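Local coordinates for uncharacterized protein (Thermus thermophilus HB8, PDB 4WVA), which hydrolyses mannosylglycerate, a solute of osmotically stressed thermophiles, to mannose and glycerate, and probably cleaves glucosylglycerate as well, at residues Gln31-Ser36 / Gly67-Ile72; Thr102-Val107 / Val235-Ile240; Gly302-Phe307 / Trp360-Gly365. All blocks are in the same frame, centred on the assembly; numbering follows the deposited sequence. Where two conformers were deposited one is given.

Contact 1 of 3, residues Gln31-Ser36 / Gly67-Ile72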
loop_
_atom_site.group_PDB
_atom_site.type_symbol
_atom_site.label_atom_id
_atom_site.label_comp_id
_atom_site.label_asym_id
_atom_site.label_seq_id
_atom_site.Cartn_x
_atom_site.Cartn_y
_atom_site.Cartn_z
ATOM N N GLN A 31 4.106 -29.462 -23.869
ATOM C CA GLN A 31 4.281 -28.073 -23.419
ATOM C C GLN A 31 3.546 -27.805 -22.100
ATOM O O GLN A 31 2.344 -28.047 -21.988
ATOM C CB GLN A 31 3.806 -27.091 -24.487
ATOM C CG GLN A 31 3.930 -25.621 -24.087
ATOM C CD GLN A 31 3.771 -24.612 -25.212
ATOM O OE1 GLN A 31 4.409 -23.535 -25.196
ATOM N NE2 GLN A 31 2.903 -24.900 -26.161
ATOM N N TRP A 32 4.284 -27.286 -21.116
ATOM C CA TRP A 32 3.708 -26.904 -19.821
ATOM C C TRP A 32 3.641 -25.372 -19.701
ATOM O O TRP A 32 4.495 -24.665 -20.213
ATOM C CB TRP A 32 4.573 -27.442 -18.679
ATOM C CG TRP A 32 4.109 -28.725 -18.077
ATOM C CD1 TRP A 32 3.455 -28.867 -16.894
ATOM C CD2 TRP A 32 4.259 -30.050 -18.604
ATOM N NE1 TRP A 32 3.208 -30.177 -16.631
ATOM C CE2 TRP A 32 3.687 -30.933 -17.665
ATOM C CE3 TRP A 32 4.811 -30.574 -19.774
ATOM C CZ2 TRP A 32 3.642 -32.301 -17.863
ATOM C CZ3 TRP A 32 4.774 -31.954 -19.962
ATOM C CH2 TRP A 32 4.190 -32.788 -19.024
ATOM N N LEU A 33 2.613 -24.888 -19.016
ATOM C CA LEU A 33 2.296 -23.465 -18.913
ATOM C C LEU A 33 3.380 -22.672 -18.187
ATOM O O LEU A 33 4.017 -21.796 -18.807
ATOM C CB LEU A 33 0.941 -23.300 -18.220
ATOM C CG LEU A 33 0.240 -21.938 -18.220
ATOM C CD1 LEU A 33 -1.167 -22.130 -17.651
ATOM C CD2 LEU A 33 1.008 -20.870 -17.451
ATOM N N TRP A 34 3.594 -22.892 -16.890
ATOM C CA TRP A 34 4.566 -21.995 -16.231
ATOM C C TRP A 34 5.995 -22.292 -16.687
ATOM O O TRP A 34 6.789 -21.367 -16.795
ATOM C CB TRP A 34 4.412 -21.816 -14.694
ATOM C CG TRP A 34 4.870 -22.909 -13.773
ATOM C CD1 TRP A 34 4.949 -24.268 -14.014
ATOM C CD2 TRP A 34 5.242 -22.729 -12.393
ATOM N NE1 TRP A 34 5.362 -24.914 -12.873
ATOM C CE2 TRP A 34 5.555 -23.986 -11.875
ATOM C CE3 TRP A 34 5.336 -21.600 -11.550
ATOM C CZ2 TRP A 34 5.971 -24.160 -10.553
ATOM C CZ3 TRP A 34 5.749 -21.774 -10.238
ATOM C CH2 TRP A 34 6.055 -23.040 -9.753
ATOM N N ASP A 35 6.276 -23.533 -17.098
ATOM C CA ASP A 35 7.590 -23.840 -17.638
ATOM C C ASP A 35 7.870 -22.986 -18.856
ATOM O O ASP A 35 8.952 -22.418 -18.977
ATOM C CB ASP A 35 7.725 -25.319 -18.025
ATOM C CG ASP A 35 7.584 -26.255 -16.854
ATOM O OD1 ASP A 35 6.486 -26.282 -16.231
ATOM O OD2 ASP A 35 8.550 -26.993 -16.571
ATOM N N SER A 36 6.917 -22.910 -19.787
ATOM C CA SER A 36 7.160 -22.173 -21.025
ATOM C C SER A 36 7.452 -20.714 -20.723
ATOM O O SER A 36 8.252 -20.091 -21.401
ATOM C CB SER A 36 6.002 -22.321 -22.016
ATOM O OG SER A 36 6.171 -23.488 -22.807
ATOM N N GLY A 67 -11.276 -18.762 -22.371
ATOM C CA GLY A 67 -10.089 -18.037 -21.901
ATOM C C GLY A 67 -9.158 -18.868 -21.037
ATOM O O GLY A 67 -8.020 -18.452 -20.764
ATOM N N MET A 68 -9.595 -20.046 -20.606
ATOM C CA MET A 68 -8.760 -20.858 -19.742
ATOM C C MET A 68 -7.474 -21.256 -20.454
ATOM O O MET A 68 -7.513 -21.720 -21.592
ATOM C CB MET A 68 -9.470 -22.128 -19.296
ATOM C CG MET A 68 -8.685 -22.823 -18.204
ATOM S SD MET A 68 -9.258 -24.471 -17.817
ATOM C CE MET A 68 -8.566 -25.292 -19.256
ATOM N N LEU A 69 -6.340 -21.065 -19.780
ATOM C CA LEU A 69 -5.061 -21.564 -20.274
ATOM C C LEU A 69 -4.715 -22.809 -19.469
ATOM O O LEU A 69 -4.575 -22.742 -18.255
ATOM C CB LEU A 69 -3.983 -20.494 -20.135
ATOM C CG LEU A 69 -2.698 -20.750 -20.926
ATOM C CD1 LEU A 69 -2.934 -20.693 -22.417
ATOM C CD2 LEU A 69 -1.659 -19.720 -20.530
ATOM N N PRO A 70 -4.595 -23.965 -20.128
ATOM C CA PRO A 70 -4.393 -25.231 -19.428
ATOM C C PRO A 70 -2.932 -25.444 -19.069
ATOM O O PRO A 70 -2.072 -24.859 -19.725
ATOM C CB PRO A 70 -4.809 -26.258 -20.475
ATOM C CG PRO A 70 -4.416 -25.628 -21.749
ATOM C CD PRO A 70 -4.603 -24.145 -21.583
ATOM N N HIS A 71 -2.643 -26.278 -18.077
ATOM C CA HIS A 71 -1.243 -26.466 -17.668
ATOM C C HIS A 71 -0.440 -27.324 -18.638
ATOM O O HIS A 71 0.764 -27.168 -18.712
ATOM C CB HIS A 71 -1.117 -26.945 -16.227
ATOM C CG HIS A 71 -1.170 -28.423 -16.031
ATOM N ND1 HIS A 71 -2.220 -29.211 -16.458
ATOM C CD2 HIS A 71 -0.343 -29.240 -15.339
ATOM C CE1 HIS A 71 -2.016 -30.457 -16.062
ATOM N NE2 HIS A 71 -0.881 -30.498 -15.383
ATOM N N ILE A 72 -1.110 -28.158 -19.439
ATOM C CA ILE A 72 -0.415 -28.935 -20.467
ATOM C C ILE A 72 -1.135 -28.827 -21.804
ATOM O O ILE A 72 -2.361 -28.943 -21.850
ATOM C CB ILE A 72 -0.268 -30.443 -20.104
ATOM C CG1 ILE A 72 0.385 -30.647 -18.737
ATOM C CG2 ILE A 72 0.592 -31.152 -21.157
ATOM C CD1 ILE A 72 0.331 -32.085 -18.238
#

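Contact 2 of 3, residues Thr102-Val107 / Val235-Ile240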
loop_
_atom_site.group_PDB
_atom_site.type_symbol
_atom_site.label_atom_id
_atom_site.label_comp_id
_atom_site.label_asym_id
_atom_site.label_seq_id
_atom_site.Cartn_x
_atom_site.Cartn_y
_atom_site.Cartn_z
ATOM N N THR A 102 -5.303 -25.535 -14.670
ATOM C CA THR A 102 -4.373 -24.465 -15.016
ATOM C C THR A 102 -3.076 -24.536 -14.188
ATOM O O THR A 102 -2.770 -25.565 -13.589
ATOM C CB THR A 102 -5.092 -23.097 -14.935
ATOM O OG1 THR A 102 -4.310 -22.075 -15.573
ATOM C CG2 THR A 102 -5.453 -22.701 -13.516
ATOM N N GLN A 103 -2.291 -23.457 -14.211
ATOM C CA GLN A 103 -1.007 -23.417 -13.482
ATOM C C GLN A 103 -0.702 -21.957 -13.164
ATOM O O GLN A 103 -1.385 -21.070 -13.653
ATOM C CB GLN A 103 0.130 -24.026 -14.310
ATOM C CG GLN A 103 0.670 -25.330 -13.740
ATOM C CD GLN A 103 1.931 -25.818 -14.448
ATOM O OE1 GLN A 103 2.372 -25.255 -15.472
ATOM N NE2 GLN A 103 2.521 -26.861 -13.908
ATOM N N PRO A 104 0.342 -21.700 -12.357
ATOM C CA PRO A 104 0.532 -20.304 -11.946
ATOM C C PRO A 104 0.763 -19.354 -13.130
ATOM O O PRO A 104 1.608 -19.627 -13.995
ATOM C CB PRO A 104 1.767 -20.379 -11.036
ATOM C CG PRO A 104 1.727 -21.778 -10.503
ATOM C CD PRO A 104 1.288 -22.593 -11.673
ATOM N N PRO A 105 0.025 -18.232 -13.160
ATOM C CA PRO A 105 -0.054 -17.398 -14.355
ATOM C C PRO A 105 1.098 -16.399 -14.423
ATOM O O PRO A 105 0.887 -15.205 -14.361
ATOM C CB PRO A 105 -1.405 -16.719 -14.202
ATOM C CG PRO A 105 -1.613 -16.618 -12.737
ATOM C CD PRO A 105 -1.026 -17.878 -12.172
ATOM N N VAL A 106 2.323 -16.911 -14.527
ATOM C CA VAL A 106 3.494 -16.040 -14.594
ATOM C C VAL A 106 3.640 -15.405 -15.989
ATOM O O VAL A 106 4.444 -14.496 -16.189
ATOM C CB VAL A 106 4.751 -16.807 -14.157
ATOM C CG1 VAL A 106 5.176 -17.756 -15.220
ATOM C CG2 VAL A 106 5.909 -15.859 -13.850
ATOM N N VAL A 107 2.811 -15.815 -16.949
ATOM C CA VAL A 107 3.069 -15.446 -18.342
ATOM C C VAL A 107 3.011 -13.927 -18.609
ATOM O O VAL A 107 3.834 -13.417 -19.371
ATOM C CB VAL A 107 2.206 -16.263 -19.343
ATOM C CG1 VAL A 107 0.714 -16.042 -19.131
ATOM C CG2 VAL A 107 2.645 -15.981 -20.770
ATOM N N VAL A 235 -0.800 -19.590 -1.779
ATOM C CA VAL A 235 -0.033 -18.359 -1.709
ATOM C C VAL A 235 0.850 -18.170 -2.945
ATOM O O VAL A 235 0.997 -17.053 -3.445
ATOM C CB VAL A 235 0.797 -18.237 -0.404
ATOM C CG1 VAL A 235 1.839 -19.339 -0.264
ATOM C CG2 VAL A 235 1.450 -16.876 -0.322
ATOM N N GLY A 236 1.429 -19.263 -3.457
ATOM C CA GLY A 236 2.273 -19.160 -4.636
ATOM C C GLY A 236 1.512 -18.704 -5.878
ATOM O O GLY A 236 1.903 -17.734 -6.528
ATOM N N PHE A 237 0.426 -19.411 -6.197
ATOM C CA PHE A 237 -0.421 -19.105 -7.345
ATOM C C PHE A 237 -0.860 -17.650 -7.268
ATOM O O PHE A 237 -0.754 -16.911 -8.217
ATOM C CB PHE A 237 -1.636 -20.032 -7.370
ATOM C CG PHE A 237 -2.365 -20.058 -8.683
ATOM C CD1 PHE A 237 -3.177 -19.019 -9.061
ATOM C CD2 PHE A 237 -2.263 -21.160 -9.529
ATOM C CE1 PHE A 237 -3.853 -19.051 -10.266
ATOM C CE2 PHE A 237 -2.938 -21.198 -10.726
ATOM C CZ PHE A 237 -3.727 -20.146 -11.103
ATOM N N ASN A 238 -1.318 -17.238 -6.097
ATOM C CA ASN A 238 -1.841 -15.889 -5.938
ATOM C C ASN A 238 -0.805 -14.783 -5.947
ATOM O O ASN A 238 -1.066 -13.693 -6.467
ATOM C CB ASN A 238 -2.739 -15.822 -4.700
ATOM C CG ASN A 238 -4.118 -16.370 -4.996
ATOM O OD1 ASN A 238 -4.952 -15.680 -5.578
ATOM N ND2 ASN A 238 -4.344 -17.641 -4.656
ATOM N N ALA A 239 0.374 -15.041 -5.397
ATOM C CA ALA A 239 1.441 -14.058 -5.473
ATOM C C ALA A 239 1.850 -13.862 -6.914
ATOM O O ALA A 239 2.072 -12.729 -7.368
ATOM C CB ALA A 239 2.633 -14.487 -4.650
ATOM N N ILE A 240 1.954 -14.968 -7.644
ATOM C CA ILE A 240 2.310 -14.906 -9.069
ATOM C C ILE A 240 1.238 -14.176 -9.892
ATOM O O ILE A 240 1.552 -13.348 -10.778
ATOM C CB ILE A 240 2.636 -16.333 -9.601
ATOM C CG1 ILE A 240 4.016 -16.758 -9.068
ATOM C CG2 ILE A 240 2.595 -16.416 -11.123
ATOM C CD1 ILE A 240 4.293 -18.221 -9.243
#

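Contact 3 of 3, residues Gly302-Phe307 / Trp360-Gly365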
loop_
_atom_site.group_PDB
_atom_site.type_symbol
_atom_site.label_atom_id
_atom_site.label_comp_id
_atom_site.label_asym_id
_atom_site.label_seq_id
_atom_site.Cartn_x
_atom_site.Cartn_y
_atom_site.Cartn_z
ATOM N N GLY A 302 5.582 -19.394 0.264
ATOM C CA GLY A 302 5.294 -18.311 1.183
ATOM C C GLY A 302 6.225 -17.114 1.101
ATOM O O GLY A 302 5.921 -16.097 1.694
ATOM N N PHE A 303 7.347 -17.236 0.387
ATOM C CA PHE A 303 8.216 -16.100 0.079
ATOM C C PHE A 303 7.740 -15.343 -1.168
ATOM O O PHE A 303 8.144 -14.198 -1.385
ATOM C CB PHE A 303 9.664 -16.537 -0.140
ATOM C CG PHE A 303 10.364 -16.991 1.103
ATOM C CD1 PHE A 303 11.035 -16.069 1.908
ATOM C CD2 PHE A 303 10.368 -18.323 1.456
ATOM C CE1 PHE A 303 11.691 -16.479 3.053
ATOM C CE2 PHE A 303 11.026 -18.744 2.612
ATOM C CZ PHE A 303 11.665 -17.823 3.409
ATOM N N LEU A 304 6.845 -15.937 -1.956
ATOM C CA LEU A 304 6.535 -15.366 -3.259
ATOM C C LEU A 304 5.766 -14.034 -3.197
ATOM O O LEU A 304 5.820 -13.289 -4.158
ATOM C CB LEU A 304 5.867 -16.386 -4.173
ATOM C CG LEU A 304 6.796 -17.520 -4.631
ATOM C CD1 LEU A 304 5.965 -18.572 -5.335
ATOM C CD2 LEU A 304 7.891 -16.997 -5.549
ATOM N N PRO A 305 5.123 -13.687 -2.064
ATOM C CA PRO A 305 4.573 -12.313 -2.068
ATOM C C PRO A 305 5.619 -11.212 -2.263
ATOM O O PRO A 305 5.284 -10.116 -2.691
ATOM C CB PRO A 305 3.821 -12.235 -0.739
ATOM C CG PRO A 305 3.366 -13.637 -0.536
ATOM C CD PRO A 305 4.558 -14.469 -0.957
ATOM N N LEU A 306 6.882 -11.492 -1.975
ATOM C CA LEU A 306 7.934 -10.530 -2.311
ATOM C C LEU A 306 7.967 -10.216 -3.815
ATOM O O LEU A 306 8.167 -9.068 -4.222
ATOM C CB LEU A 306 9.288 -11.056 -1.861
ATOM C CG LEU A 306 9.467 -11.289 -0.365
ATOM C CD1 LEU A 306 10.677 -12.184 -0.119
ATOM C CD2 LEU A 306 9.577 -9.976 0.397
ATOM N N PHE A 307 7.789 -11.255 -4.630
ATOM C CA PHE A 307 7.769 -11.131 -6.083
ATOM C C PHE A 307 6.522 -10.367 -6.541
ATOM O O PHE A 307 6.540 -9.700 -7.575
ATOM C CB PHE A 307 7.803 -12.550 -6.671
ATOM C CG PHE A 307 7.946 -12.625 -8.174
ATOM C CD1 PHE A 307 9.128 -12.249 -8.793
ATOM C CD2 PHE A 307 6.913 -13.110 -8.964
ATOM C CE1 PHE A 307 9.287 -12.360 -10.158
ATOM C CE2 PHE A 307 7.071 -13.233 -10.333
ATOM C CZ PHE A 307 8.247 -12.843 -10.929
ATOM N N TRP A 360 14.978 -17.959 -8.242
ATOM C CA TRP A 360 14.953 -16.767 -9.089
ATOM C C TRP A 360 13.837 -15.779 -8.685
ATOM O O TRP A 360 14.116 -14.583 -8.474
ATOM C CB TRP A 360 14.878 -17.158 -10.565
ATOM C CG TRP A 360 14.798 -15.947 -11.443
ATOM C CD1 TRP A 360 15.819 -15.085 -11.758
ATOM C CD2 TRP A 360 13.629 -15.440 -12.074
ATOM N NE1 TRP A 360 15.341 -14.073 -12.554
ATOM C CE2 TRP A 360 14.003 -14.263 -12.759
ATOM C CE3 TRP A 360 12.295 -15.868 -12.139
ATOM C CZ2 TRP A 360 13.092 -13.509 -13.491
ATOM C CZ3 TRP A 360 11.390 -15.118 -12.873
ATOM C CH2 TRP A 360 11.796 -13.948 -13.537
ATOM N N MET A 361 12.599 -16.260 -8.536
ATOM C CA MET A 361 11.504 -15.343 -8.186
ATOM C C MET A 361 11.726 -14.723 -6.810
ATOM O O MET A 361 11.458 -13.539 -6.601
ATOM C CB MET A 361 10.147 -16.024 -8.208
ATOM C CG MET A 361 9.670 -16.376 -9.598
ATOM S SD MET A 361 8.037 -17.148 -9.645
ATOM C CE MET A 361 8.406 -18.795 -9.077
ATOM N N VAL A 362 12.199 -15.522 -5.864
ATOM C CA VAL A 362 12.420 -15.032 -4.501
ATOM C C VAL A 362 13.616 -14.068 -4.433
ATOM O O VAL A 362 13.553 -13.080 -3.722
ATOM C CB VAL A 362 12.534 -16.200 -3.502
ATOM C CG1 VAL A 362 12.853 -15.704 -2.104
ATOM C CG2 VAL A 362 11.240 -16.979 -3.502
ATOM N N ALA A 363 14.686 -14.346 -5.180
ATOM C CA ALA A 363 15.800 -13.391 -5.293
ATOM C C ALA A 363 15.343 -12.065 -5.889
ATOM O O ALA A 363 15.710 -11.002 -5.393
ATOM C CB ALA A 363 16.921 -13.971 -6.140
ATOM N N GLU A 364 14.554 -12.133 -6.959
ATOM C CA GLU A 364 13.945 -10.944 -7.562
ATOM C C GLU A 364 13.196 -10.141 -6.491
ATOM O O GLU A 364 13.364 -8.932 -6.394
ATOM C CB GLU A 364 13.000 -11.337 -8.705
ATOM C CG GLU A 364 13.722 -11.634 -10.005
ATOM C CD GLU A 364 14.068 -10.387 -10.787
ATOM O OE1 GLU A 364 13.280 -9.419 -10.733
ATOM O OE2 GLU A 364 15.087 -10.383 -11.511
ATOM N N GLY A 365 12.357 -10.825 -5.715
ATOM C CA GLY A 365 11.554 -10.161 -4.678
ATOM C C GLY A 365 12.434 -9.539 -3.612
ATOM O O GLY A 365 12.245 -8.377 -3.240
#

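Contact 1 of 3, residues Gln31-Ser36 / Gly67-Ile72
The strained chi1 of Trp32, -97°, lays its indole against Ile72, while Leu33 CG, anti to its own backbone N, extends toward Leu69. The backbone here is an antiparallel pair at the edge of a small three-stranded sheet in the (alpha/alpha)6-barrel, with Trp32 and Ile72 as a non-hydrogen-bonded pair whose side chains run side by side on one face. Ile72 CG1, anti to its carbonyl carbon, makes a CH-pi contact 3.7 Å from the centroid of the five-membered ring of Trp32. The same CG1 lies over the centre of the His71 ring, so the methylene sits in the corner formed by the two rings, whose planes are 87° apart. Ile72 CD1 presses tightly on Trp32 CZ2, at 3.3 Å.

The main chain tightens the pair. His71 O accepts a hydrogen bond from Leu33 N (3.0 Å, 146° at the hydrogen), with the donor above the carbonyl plane, and is also approached by Trp32 CA at 3.2 Å in a CA-H...O contact. It thereby occupies an N-H at the first turn of helix 33-43, for which Trp32 is the N-cap residue. His71 ND1 is hydrogen-bonded to Ser99 OG. Residues Trp32 to Asp35 probably bind substrate; a Tris molecule occupies this pocket and makes a weak hydrogen bond with Asp35 OD2. Deeper in, Leu33 crosses Leu69 obliquely, its CG 3.7 Å from Leu69 CD2.

Contact 2 of 3, residues Thr102-Val107 / Val235-Ile240
Pro104 O is gripped by one hydrogen bond, from Val106 N at 2.9 Å, which closes an inverse gamma turn centred on Pro105. The tight turn sets the two proline rings and Val106 against the first turns of helix 235-254, and the joint is made by van der Waals and CH-pi packing. Phe237, with CG anti to its backbone N (chi1 -164°), extends its ring across the chain at Pro104 and Pro105. Pro105 CD stands over one face of this ring, 3.8 Å from the centroid and displaced toward the rim; Pro104 CA lies over the same face at 4.1 Å, giving two CH-pi contacts. Gln103 O approaches Phe237 CE2 to 3.3 Å. At the edge, near the ring plane, Thr102 CG2 meets Phe237 CZ at 3.9 Å.

One helical turn on, Ile240 spreads its branches over Pro104, Pro105 and Val106. Its CG2, anti to the backbone N, nestles 3.7 Å from Val106 CB and against the Pro105 carbonyl carbon, and its CD1 reaches Pro104 CB at 3.8 Å. Gln103 points its CB away from the helix; a hydrogen bond from Trp34 N to its OE1 fixes the amide beside Trp34. Gln103 is also a probable substrate-binding residue. The loop 102-107 is thus packed between helix 235-254 and helix 33-43, where Leu33 touches Thr102 and Gln103, while Phe138 of helix 121-146 lies against Thr102 and Pro105.

Contact 3 of 3, residues Gly302-Phe307 / Trp360-Gly365
Ring contacts centred on Phe307 hold one end of this junction of the (alpha/alpha)6-barrel, where the turn leading into the short helix 305-308 packs on helix 356-368. Phe307, its CG anti to the backbone N (chi1 -173°), lies alongside helix 356-368 with Met361 over one face. Met361 CG, anti to its carbonyl carbon, stands almost on the ring normal, 4.0 Å from the centroid of Phe307. The extended chi2 (-178°) leaves SD over the same face at 4.4 Å from that centroid, a Met-aromatic contact, and the bend at chi3 turns only CE. Toward Trp360, Phe307 turns its edge to the indole face in an offset edge-to-face pair, the planes 61° apart. Glu364 CB borders the Phe307 ring near its plane. An alanine at Phe307 would remove this ring and would probably loosen the packing around Met361 and Trp360, as well as lose the cation-pi contact with Arg243.

Aliphatic packing continues the seam through Leu304, whose CD2 meets Met361 CB at 3.6 Å and also touches Val362 CG2. That Val362 methyl in turn abuts Phe303 CB, at 3.7 Å.

The polar ends find partners outside the two segments: Glu364 OE1 forms a salt bridge with Arg367 and a hydrogen bond with a methylpentanediol, probably from the crystallisation liquor, while Phe307 O accepts one from Arg243.

Close backbone approach completes the joint. Phe307 and Gly365 bring their CA atoms to 4.2 Å, a spacing that leaves no room for a side chain at Gly365: a CB there would lie only 2.5 Å from Leu306 CB.

How the contacts relate
The three contacts follow one another along the chain and cross the interior of one (alpha/alpha)6-barrel domain, nearly in a row: the centre of contact 2 lies about 11 Å from that of contact 1 and about 12 Å from that of contact 3, which are about 21 Å apart. Contacts 1 and 2 adjoin where Leu69 O meets Thr102 OG1 in a probable hydrogen bond and His71 packs on Gln103. Helix 235-254 then carries the packing onward, Ala239 and Val235 resting on the turn 302-307. Trp34 reaches Met361 directly, so contacts 1 and 3 also touch beside the probable substrate pocket, which segments remote in sequence build together.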